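Pyocin-S2 immunity protein (PDB 4QKO) binds the HNH nuclease domain of the bacteriocin pyocin S2 and thereby probably protects the producing cell from its own toxin. Local coordinates at residues Lys18-Tyr21 / Lys27-Thr30; Lys11-Phe16 / Gly67-Val72; Leu39-Leu44 / Ser51-Tyr56. All coordinates share one frame; numbering follows the deposited sequence.

Overall arrangement
All three contacts lie in one small all-helical immunity-protein domain. Contact 1 folds the loop after helix 10-21 back onto the end of that helix; contact 2 joins the same helix to helix 65-78; contact 3 joins helix 31-45 to the short helix 52-55. Along the chain contact 1 closes before contact 3 opens, and contact 2 spans both. Contacts 2 and 3 have centres about 11 Å apart. The centre of contact 1 lies about 14 Å from that of contact 2 and about 13 Å from that of contact 3. I20 and V68 both meet F41, tying contacts 1 and 2 to contact 3. Contact 3 carries most touches to Pyocin-S2, Y21 of contact 1 adds one, contact 2 none.

Contact 1: Lys18-Tyr21 / Lys27-Thr30; sequences KDIY and KFPT
F28 lays the edge of its ring against the backbone between D19 and I20, with CE2 3.7 Å from the carbonyl carbon C of D19. That carbon lies close to the ring plane, so the helix is met by the rim of the aromatic and not by a face. The same corner of the ring reaches the side chains beside it: CE2 of F28 is 3.8 Å from CB of D19 and 4.1 Å from CG1 of I20, the latter an apolar touch toward the protein interior. One face of the ring is covered from within its own loop, where CB of K27 stands 3.7 Å above the centre. K27 then folds round to the acid: successive bends along the chain, at chi2 (-67°), chi3 and chi4 (-58°), bring its NZ to 2.6 Å from OD2 of D19, a short hydrogen-bonded salt bridge. The ammonium comes from the syn side of the carboxylate but 33° out of its plane. With OD1 of D19 hydrogen-bonded to ND2 of N24, both carboxylate oxygens are held, which probably limits rotation of the group and ties two points of the loop to one helix residue. The contact fastens the loop between helices 10-21 and 31-45 back onto the end of the former. T30 is the N-cap of helix 31-45, while F28 also packs on S33 and A37 of that helix. I20 continues inward to V38 and F41 of helix 31-45 and to L54 and Y55 of helix 52-55, so the loop covers one end of the helical packing.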
loop_
_atom_site.group_PDB
_atom_site.type_symbol
_atom_site.label_atom_id
_atom_site.label_comp_id
_atom_site.label_asym_id
_atom_site.label_seq_id
_atom_site.Cartn_x
_atom_site.Cartn_y
_atom_site.Cartn_z
ATOM N N LYS A 18 -16.112 2.375 2.717
ATOM C CA LYS A 18 -15.849 1.707 3.991
ATOM C C LYS A 18 -15.293 0.330 3.713
ATOM O O LYS A 18 -14.357 -0.091 4.408
ATOM C CB LYS A 18 -17.085 1.443 4.849
ATOM C CG LYS A 18 -17.675 2.495 5.767
ATOM C CD LYS A 18 -18.773 1.813 6.605
ATOM C CE LYS A 18 -20.013 2.688 6.857
ATOM N NZ LYS A 18 -19.833 3.580 8.034
ATOM N N ASP A 19 -15.840 -0.372 2.714
ATOM C CA ASP A 19 -15.301 -1.686 2.326
ATOM C C ASP A 19 -13.862 -1.658 1.883
ATOM O O ASP A 19 -13.060 -2.523 2.283
ATOM C CB ASP A 19 -16.147 -2.379 1.259
ATOM C CG ASP A 19 -17.538 -2.843 1.812
ATOM O OD1 ASP A 19 -17.656 -3.082 3.037
ATOM O OD2 ASP A 19 -18.520 -2.950 1.016
ATOM N N ILE A 20 -13.532 -0.689 1.040
ATOM C CA ILE A 20 -12.123 -0.532 0.631
ATOM C C ILE A 20 -11.240 -0.184 1.834
ATOM O O ILE A 20 -10.201 -0.825 2.055
ATOM C CB ILE A 20 -11.955 0.590 -0.427
ATOM C CG1 ILE A 20 -12.675 0.181 -1.688
ATOM C CG2 ILE A 20 -10.483 0.842 -0.661
ATOM C CD1 ILE A 20 -12.682 1.199 -2.823
ATOM N N TYR A 21 -11.657 0.818 2.614
ATOM C CA TYR A 21 -10.890 1.362 3.716
ATOM C C TYR A 21 -10.610 0.370 4.833
ATOM O O TYR A 21 -9.487 0.343 5.360
ATOM C CB TYR A 21 -11.604 2.564 4.310
ATOM C CG TYR A 21 -10.806 3.415 5.229
ATOM C CD1 TYR A 21 -9.976 4.422 4.744
ATOM C CD2 TYR A 21 -10.870 3.211 6.603
ATOM C CE1 TYR A 21 -9.230 5.183 5.615
ATOM C CE2 TYR A 21 -10.145 3.976 7.492
ATOM C CZ TYR A 21 -9.330 4.969 7.018
ATOM O OH TYR A 21 -8.697 5.745 7.996
ATOM N N LYS A 27 -15.858 -8.703 0.541
ATOM C CA LYS A 27 -15.973 -8.002 -0.731
ATOM C C LYS A 27 -14.729 -8.129 -1.606
ATOM O O LYS A 27 -14.843 -8.236 -2.817
ATOM C CB LYS A 27 -16.229 -6.494 -0.513
ATOM C CG LYS A 27 -17.470 -6.134 0.308
ATOM C CD LYS A 27 -18.783 -6.480 -0.395
ATOM C CE LYS A 27 -19.825 -5.332 -0.363
ATOM N NZ LYS A 27 -20.236 -4.840 1.003
ATOM N N PHE A 28 -13.563 -8.083 -0.965
ATOM C CA PHE A 28 -12.243 -8.160 -1.590
ATOM C C PHE A 28 -11.408 -9.282 -0.971
ATOM O O PHE A 28 -10.466 -9.025 -0.175
ATOM C CB PHE A 28 -11.560 -6.818 -1.398
ATOM C CG PHE A 28 -12.438 -5.689 -1.782
ATOM C CD1 PHE A 28 -12.891 -5.600 -3.083
ATOM C CD2 PHE A 28 -12.853 -4.765 -0.844
ATOM C CE1 PHE A 28 -13.725 -4.576 -3.457
ATOM C CE2 PHE A 28 -13.650 -3.726 -1.206
ATOM C CZ PHE A 28 -14.121 -3.651 -2.508
ATOM N N PRO A 29 -11.737 -10.552 -1.338
ATOM C CA PRO A 29 -11.062 -11.656 -0.705
ATOM C C PRO A 29 -9.564 -11.681 -1.056
ATOM O O PRO A 29 -8.772 -12.129 -0.237
ATOM C CB PRO A 29 -11.740 -12.896 -1.283
ATOM C CG PRO A 29 -12.758 -12.462 -2.217
ATOM C CD PRO A 29 -12.756 -10.965 -2.302
ATOM N N THR A 30 -9.210 -11.241 -2.270
ATOM C CA THR A 30 -7.816 -11.200 -2.730
ATOM C C THR A 30 -7.238 -9.774 -2.824
ATOM O O THR A 30 -7.993 -8.790 -3.063
ATOM C CB THR A 30 -7.720 -11.763 -4.139
ATOM O OG1 THR A 30 -8.484 -10.979 -5.025
ATOM C CG2 THR A 30 -8.204 -13.253 -4.201
#

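Contact 2: Lys11-Phe16 / Gly67-Val72; sequences KEFLEF and GVVKEV
V69 pushes one methyl, CG2, into the angle between F13 and L14, and this single branch makes all the close touches of the contact. CG2 of V69 lies 3.8 Å from CA of L14, close down on the backbone of helix 10-21. On one flank, CD1 of L14 approaches CG2 of V69 at 3.9 Å; on the F13 flank, ring atom CD2 comes to 4.0 Å from the same methyl. The valine torsion sets this up: with CG1 trans to the backbone N (chi1 176°), CG2 is left trans to the carbonyl carbon and projects at the partner helix. F13 also has its ring trans to the backbone N (chi1 -170°); its side chain runs past V69 in the opposite sense and receives the methyl obliquely. L14 shares that first torsion, but a turn at chi2 (69°) helps bring CD1 onto the valine, the two side chains meeting at about a right angle. The helices come near enough for L14 CA and V69 CA to be 6.3 Å apart. The touches between 11-16 and 67-72 are apolar, and F84 from the chain's C-terminal region joins them, touching V69 and meeting the F13 ring. F13 further packs on F41 and T45 of helix 31-45. The pairing of first and last helix through aliphatic and aromatic side chains is consistent with the compact four-helix fold of the colicin and pyocin immunity family.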
loop_
_atom_site.group_PDB
_atom_site.type_symbol
_atom_site.label_atom_id
_atom_site.label_comp_id
_atom_site.label_asym_id
_atom_site.label_seq_id
_atom_site.Cartn_x
_atom_site.Cartn_y
_atom_site.Cartn_z
ATOM N N LYS A 11 -25.199 6.952 0.536
ATOM C CA LYS A 11 -25.077 5.801 1.441
ATOM C C LYS A 11 -24.386 4.586 0.789
ATOM O O LYS A 11 -23.545 3.908 1.457
ATOM C CB LYS A 11 -26.453 5.421 2.000
ATOM C CG LYS A 11 -26.419 4.310 3.030
ATOM C CD LYS A 11 -26.506 2.934 2.377
ATOM C CE LYS A 11 -27.941 2.419 2.386
ATOM N NZ LYS A 11 -28.411 2.191 3.780
ATOM N N GLU A 12 -24.722 4.305 -0.476
ATOM C CA GLU A 12 -24.084 3.236 -1.257
ATOM C C GLU A 12 -22.601 3.507 -1.491
ATOM O O GLU A 12 -21.760 2.607 -1.491
ATOM C CB GLU A 12 -24.709 3.019 -2.622
ATOM C CG GLU A 12 -26.103 2.337 -2.589
ATOM C CD GLU A 12 -26.931 2.409 -3.916
ATOM O OE1 GLU A 12 -26.621 3.216 -4.846
ATOM O OE2 GLU A 12 -27.943 1.624 -4.024
ATOM N N PHE A 13 -22.290 4.755 -1.797
ATOM C CA PHE A 13 -20.887 5.072 -2.031
ATOM C C PHE A 13 -20.077 4.987 -0.730
ATOM O O PHE A 13 -18.973 4.528 -0.743
ATOM C CB PHE A 13 -20.731 6.465 -2.626
ATOM C CG PHE A 13 -19.349 6.724 -3.094
ATOM C CD1 PHE A 13 -18.860 6.030 -4.174
ATOM C CD2 PHE A 13 -18.531 7.630 -2.440
ATOM C CE1 PHE A 13 -17.569 6.248 -4.639
ATOM C CE2 PHE A 13 -17.236 7.871 -2.916
ATOM C CZ PHE A 13 -16.754 7.160 -4.004
ATOM N N LEU A 14 -20.665 5.417 0.384
ATOM C CA LEU A 14 -20.030 5.310 1.691
ATOM C C LEU A 14 -19.750 3.848 1.996
ATOM O O LEU A 14 -18.643 3.518 2.452
ATOM C CB LEU A 14 -20.851 6.013 2.798
ATOM C CG LEU A 14 -20.384 5.786 4.213
ATOM C CD1 LEU A 14 -19.056 6.445 4.489
ATOM C CD2 LEU A 14 -21.433 6.274 5.193
ATOM N N GLU A 15 -20.711 2.974 1.732
ATOM C CA GLU A 15 -20.488 1.558 2.025
ATOM C C GLU A 15 -19.365 0.924 1.140
ATOM O O GLU A 15 -18.559 0.133 1.631
ATOM C CB GLU A 15 -21.803 0.807 1.925
ATOM C CG GLU A 15 -22.989 1.493 2.631
ATOM C CD GLU A 15 -22.649 2.298 3.901
ATOM O OE1 GLU A 15 -21.654 1.963 4.605
ATOM O OE2 GLU A 15 -23.406 3.245 4.221
ATOM N N PHE A 16 -19.271 1.299 -0.134
ATOM C CA PHE A 16 -18.134 0.912 -0.982
ATOM C C PHE A 16 -16.802 1.460 -0.408
ATOM O O PHE A 16 -15.824 0.700 -0.235
ATOM C CB PHE A 16 -18.337 1.484 -2.334
ATOM C CG PHE A 16 -17.240 1.244 -3.339
ATOM C CD1 PHE A 16 -16.812 -0.032 -3.670
ATOM C CD2 PHE A 16 -16.695 2.333 -4.046
ATOM C CE1 PHE A 16 -15.836 -0.235 -4.679
ATOM C CE2 PHE A 16 -15.748 2.139 -5.084
ATOM C CZ PHE A 16 -15.321 0.857 -5.404
ATOM N N GLY A 67 -15.100 10.945 6.022
ATOM C CA GLY A 67 -14.247 12.050 5.633
ATOM C C GLY A 67 -13.969 12.009 4.170
ATOM O O GLY A 67 -13.977 13.015 3.504
ATOM N N VAL A 68 -13.766 10.798 3.652
ATOM C CA VAL A 68 -13.464 10.618 2.240
ATOM C C VAL A 68 -14.663 11.025 1.410
ATOM O O VAL A 68 -14.555 11.773 0.401
ATOM C CB VAL A 68 -13.086 9.165 1.898
ATOM C CG1 VAL A 68 -13.081 8.971 0.380
ATOM C CG2 VAL A 68 -11.782 8.799 2.543
ATOM N N VAL A 69 -15.817 10.542 1.804
ATOM C CA VAL A 69 -17.040 10.810 1.026
ATOM C C VAL A 69 -17.361 12.277 0.977
ATOM O O VAL A 69 -17.752 12.781 -0.053
ATOM C CB VAL A 69 -18.242 10.061 1.588
ATOM C CG1 VAL A 69 -19.488 10.439 0.829
ATOM C CG2 VAL A 69 -18.006 8.547 1.371
ATOM N N LYS A 70 -17.326 12.927 2.131
ATOM C CA LYS A 70 -17.578 14.341 2.229
ATOM C C LYS A 70 -16.608 15.117 1.353
ATOM O O LYS A 70 -17.056 16.059 0.679
ATOM C CB LYS A 70 -17.466 14.808 3.652
ATOM C CG LYS A 70 -17.853 16.269 3.842
ATOM C CD LYS A 70 -17.345 16.743 5.204
ATOM C CE LYS A 70 -17.675 18.195 5.433
ATOM N NZ LYS A 70 -17.776 18.445 6.882
ATOM N N GLU A 71 -15.309 14.746 1.359
ATOM C CA GLU A 71 -14.352 15.470 0.556
ATOM C C GLU A 71 -14.716 15.350 -0.939
ATOM O O GLU A 71 -14.688 16.296 -1.722
ATOM C CB GLU A 71 -12.917 15.032 0.782
ATOM C CG GLU A 71 -11.961 15.864 -0.069
ATOM C CD GLU A 71 -10.505 15.829 0.332
ATOM O OE1 GLU A 71 -10.077 15.173 1.320
ATOM O OE2 GLU A 71 -9.769 16.583 -0.354
ATOM N N VAL A 72 -15.043 14.133 -1.342
ATOM C CA VAL A 72 -15.408 13.860 -2.690
ATOM C C VAL A 72 -16.689 14.621 -3.037
ATOM O O VAL A 72 -16.739 15.311 -4.082
ATOM C CB VAL A 72 -15.647 12.370 -2.947
ATOM C CG1 VAL A 72 -16.295 12.143 -4.275
ATOM C CG2 VAL A 72 -14.351 11.607 -2.867
#

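Contact 3: Leu39-Leu44 / Ser51-Tyr56; sequences LEFKKL and SDLLYY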
loop_
_atom_site.group_PDB
_atom_site.type_symbol
_atom_site.label_atom_id
_atom_site.label_comp_id
_atom_site.label_asym_id
_atom_site.label_seq_id
_atom_site.Cartn_x
_atom_site.Cartn_y
_atom_site.Cartn_z
ATOM N N LEU A 39 -8.648 1.186 -7.871
ATOM C CA LEU A 39 -8.622 1.755 -9.260
ATOM C C LEU A 39 -9.987 2.168 -9.675
ATOM O O LEU A 39 -10.158 3.266 -10.196
ATOM C CB LEU A 39 -8.011 0.762 -10.240
ATOM C CG LEU A 39 -6.489 0.492 -10.041
ATOM C CD1 LEU A 39 -5.989 -0.664 -10.916
ATOM C CD2 LEU A 39 -5.606 1.726 -10.300
ATOM N N GLU A 40 -11.002 1.379 -9.334
ATOM C CA GLU A 40 -12.392 1.783 -9.547
ATOM C C GLU A 40 -12.779 3.079 -8.776
ATOM O O GLU A 40 -13.439 3.938 -9.350
ATOM C CB GLU A 40 -13.377 0.657 -9.214
ATOM C CG GLU A 40 -13.409 -0.418 -10.282
ATOM C CD GLU A 40 -14.315 -1.655 -10.012
ATOM O OE1 GLU A 40 -15.513 -1.484 -9.652
ATOM O OE2 GLU A 40 -13.850 -2.805 -10.270
ATOM N N PHE A 41 -12.389 3.180 -7.495
ATOM C CA PHE A 41 -12.594 4.380 -6.698
ATOM C C PHE A 41 -12.010 5.594 -7.400
ATOM O O PHE A 41 -12.682 6.627 -7.494
ATOM C CB PHE A 41 -11.976 4.185 -5.309
ATOM C CG PHE A 41 -11.935 5.384 -4.452
ATOM C CD1 PHE A 41 -13.032 5.757 -3.675
ATOM C CD2 PHE A 41 -10.789 6.156 -4.370
ATOM C CE1 PHE A 41 -12.972 6.877 -2.843
ATOM C CE2 PHE A 41 -10.734 7.281 -3.529
ATOM C CZ PHE A 41 -11.816 7.658 -2.771
ATOM N N LYS A 42 -10.780 5.499 -7.803
ATOM C CA LYS A 42 -10.078 6.670 -8.439
ATOM C C LYS A 42 -10.843 7.122 -9.664
ATOM O O LYS A 42 -11.116 8.332 -9.874
ATOM C CB LYS A 42 -8.688 6.248 -8.883
ATOM C CG LYS A 42 -7.716 6.137 -7.755
ATOM C CD LYS A 42 -6.477 5.317 -8.076
ATOM C CE LYS A 42 -5.803 5.656 -9.375
ATOM N NZ LYS A 42 -4.955 6.870 -9.182
ATOM N N LYS A 43 -11.263 6.140 -10.467
ATOM C CA LYS A 43 -12.122 6.412 -11.644
ATOM C C LYS A 43 -13.467 7.038 -11.316
ATOM O O LYS A 43 -13.911 7.999 -11.959
ATOM C CB LYS A 43 -12.416 5.122 -12.446
ATOM C CG LYS A 43 -11.410 4.762 -13.518
ATOM C CD LYS A 43 -12.072 4.369 -14.858
ATOM C CE LYS A 43 -13.283 3.409 -14.787
ATOM N NZ LYS A 43 -12.943 1.978 -14.474
ATOM N N LEU A 44 -14.159 6.480 -10.347
ATOM C CA LEU A 44 -15.470 6.991 -10.013
ATOM C C LEU A 44 -15.443 8.445 -9.510
ATOM O O LEU A 44 -16.321 9.230 -9.864
ATOM C CB LEU A 44 -16.120 6.173 -8.907
ATOM C CG LEU A 44 -17.175 5.105 -9.079
ATOM C CD1 LEU A 44 -17.883 5.151 -10.418
ATOM C CD2 LEU A 44 -16.637 3.726 -8.768
ATOM N N SER A 51 -6.078 7.847 -4.875
ATOM C CA SER A 51 -6.021 6.949 -3.688
ATOM C C SER A 51 -5.489 7.681 -2.443
ATOM O O SER A 51 -5.601 7.169 -1.328
ATOM C CB SER A 51 -5.206 5.697 -3.970
ATOM O OG SER A 51 -3.901 5.927 -4.416
ATOM N N ASP A 52 -4.895 8.886 -2.595
ATOM C CA ASP A 52 -4.374 9.563 -1.433
ATOM C C ASP A 52 -5.529 9.945 -0.526
ATOM O O ASP A 52 -5.298 10.103 0.627
ATOM C CB ASP A 52 -3.569 10.833 -1.683
ATOM C CG ASP A 52 -2.260 10.595 -2.403
ATOM O OD1 ASP A 52 -1.862 9.440 -2.604
ATOM O OD2 ASP A 52 -1.578 11.635 -2.781
ATOM N N LEU A 53 -6.768 10.055 -1.043
ATOM C CA LEU A 53 -7.965 10.326 -0.225
ATOM C C LEU A 53 -8.098 9.248 0.838
ATOM O O LEU A 53 -8.490 9.548 1.926
ATOM C CB LEU A 53 -9.212 10.311 -1.086
ATOM C CG LEU A 53 -9.360 11.451 -2.086
ATOM C CD1 LEU A 53 -10.655 11.308 -2.828
ATOM C CD2 LEU A 53 -9.377 12.792 -1.378
ATOM N N LEU A 54 -7.760 8.010 0.449
ATOM C CA LEU A 54 -7.866 6.920 1.380
ATOM C C LEU A 54 -6.687 6.767 2.303
ATOM O O LEU A 54 -6.852 6.474 3.471
ATOM C CB LEU A 54 -7.978 5.620 0.571
ATOM C CG LEU A 54 -9.132 5.443 -0.423
ATOM C CD1 LEU A 54 -8.866 4.265 -1.278
ATOM C CD2 LEU A 54 -10.421 5.211 0.319
ATOM N N TYR A 55 -5.473 6.886 1.773
ATOM C CA TYR A 55 -4.243 6.537 2.479
ATOM C C TYR A 55 -3.344 7.653 2.957
ATOM O O TYR A 55 -2.547 7.457 3.869
ATOM C CB TYR A 55 -3.446 5.530 1.676
ATOM C CG TYR A 55 -4.301 4.308 1.365
ATOM C CD1 TYR A 55 -4.803 3.516 2.378
ATOM C CD2 TYR A 55 -4.714 4.042 0.101
ATOM C CE1 TYR A 55 -5.637 2.421 2.098
ATOM C CE2 TYR A 55 -5.499 2.924 -0.200
ATOM C CZ TYR A 55 -5.979 2.141 0.805
ATOM O OH TYR A 55 -6.857 1.115 0.536
ATOM N N TYR A 56 -3.457 8.818 2.357
ATOM C CA TYR A 56 -2.615 9.914 2.694
ATOM C C TYR A 56 -3.490 11.165 2.757
ATOM O O TYR A 56 -3.304 12.155 1.970
ATOM C CB TYR A 56 -1.472 10.087 1.661
ATOM C CG TYR A 56 -0.616 8.873 1.561
ATOM C CD1 TYR A 56 0.447 8.701 2.401
ATOM C CD2 TYR A 56 -0.910 7.904 0.619
ATOM C CE1 TYR A 56 1.254 7.550 2.306
ATOM C CE2 TYR A 56 -0.144 6.763 0.490
ATOM C CZ TYR A 56 0.925 6.591 1.390
ATOM O OH TYR A 56 1.686 5.468 1.336
#
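This is a buried, largely apolar contact between helix 31-45 and the short helix 52-55, set in the hydrophobic interior just behind the surface that meets Pyocin-S2. F41 carries it, its ring directed toward helix 52-55 with CG trans to the backbone N (chi1 172°). L54 lies over one face of this ring: its CG is 3.9 Å from CE2 of F41, and its CD2 stands 4.2 Å above the plane, displaced toward the rim. L53 meets the far end of the ring obliquely, CD1 to CZ of F41 at 3.8 Å, the two side chains crossing at about a right angle. The other side of L54 is used as well, since its CB sits 3.6 Å above the centre of the Y55 ring. A very short third helix of this kind is a hallmark of the immunity proteins of DNase colicins and pyocins, in which it contributes to toxin binding. O of S51 accepts from the N atoms of both L54 and Y55. K42 passes alongside S51, CG of K42 3.7 Å from N of S51, and bends at chi3 (48°) and chi4 (80°) as it carries its ammonium to the interface. There K42 NZ forms a salt bridge with E88 of the Pyocin-S2 chain, whose OE2 also accepts from the backbone N of S51. The S51 hydroxyl bonds Q91 of that chain, and V17 of helix 10-21 and V68 of helix 65-78 also pack on F41.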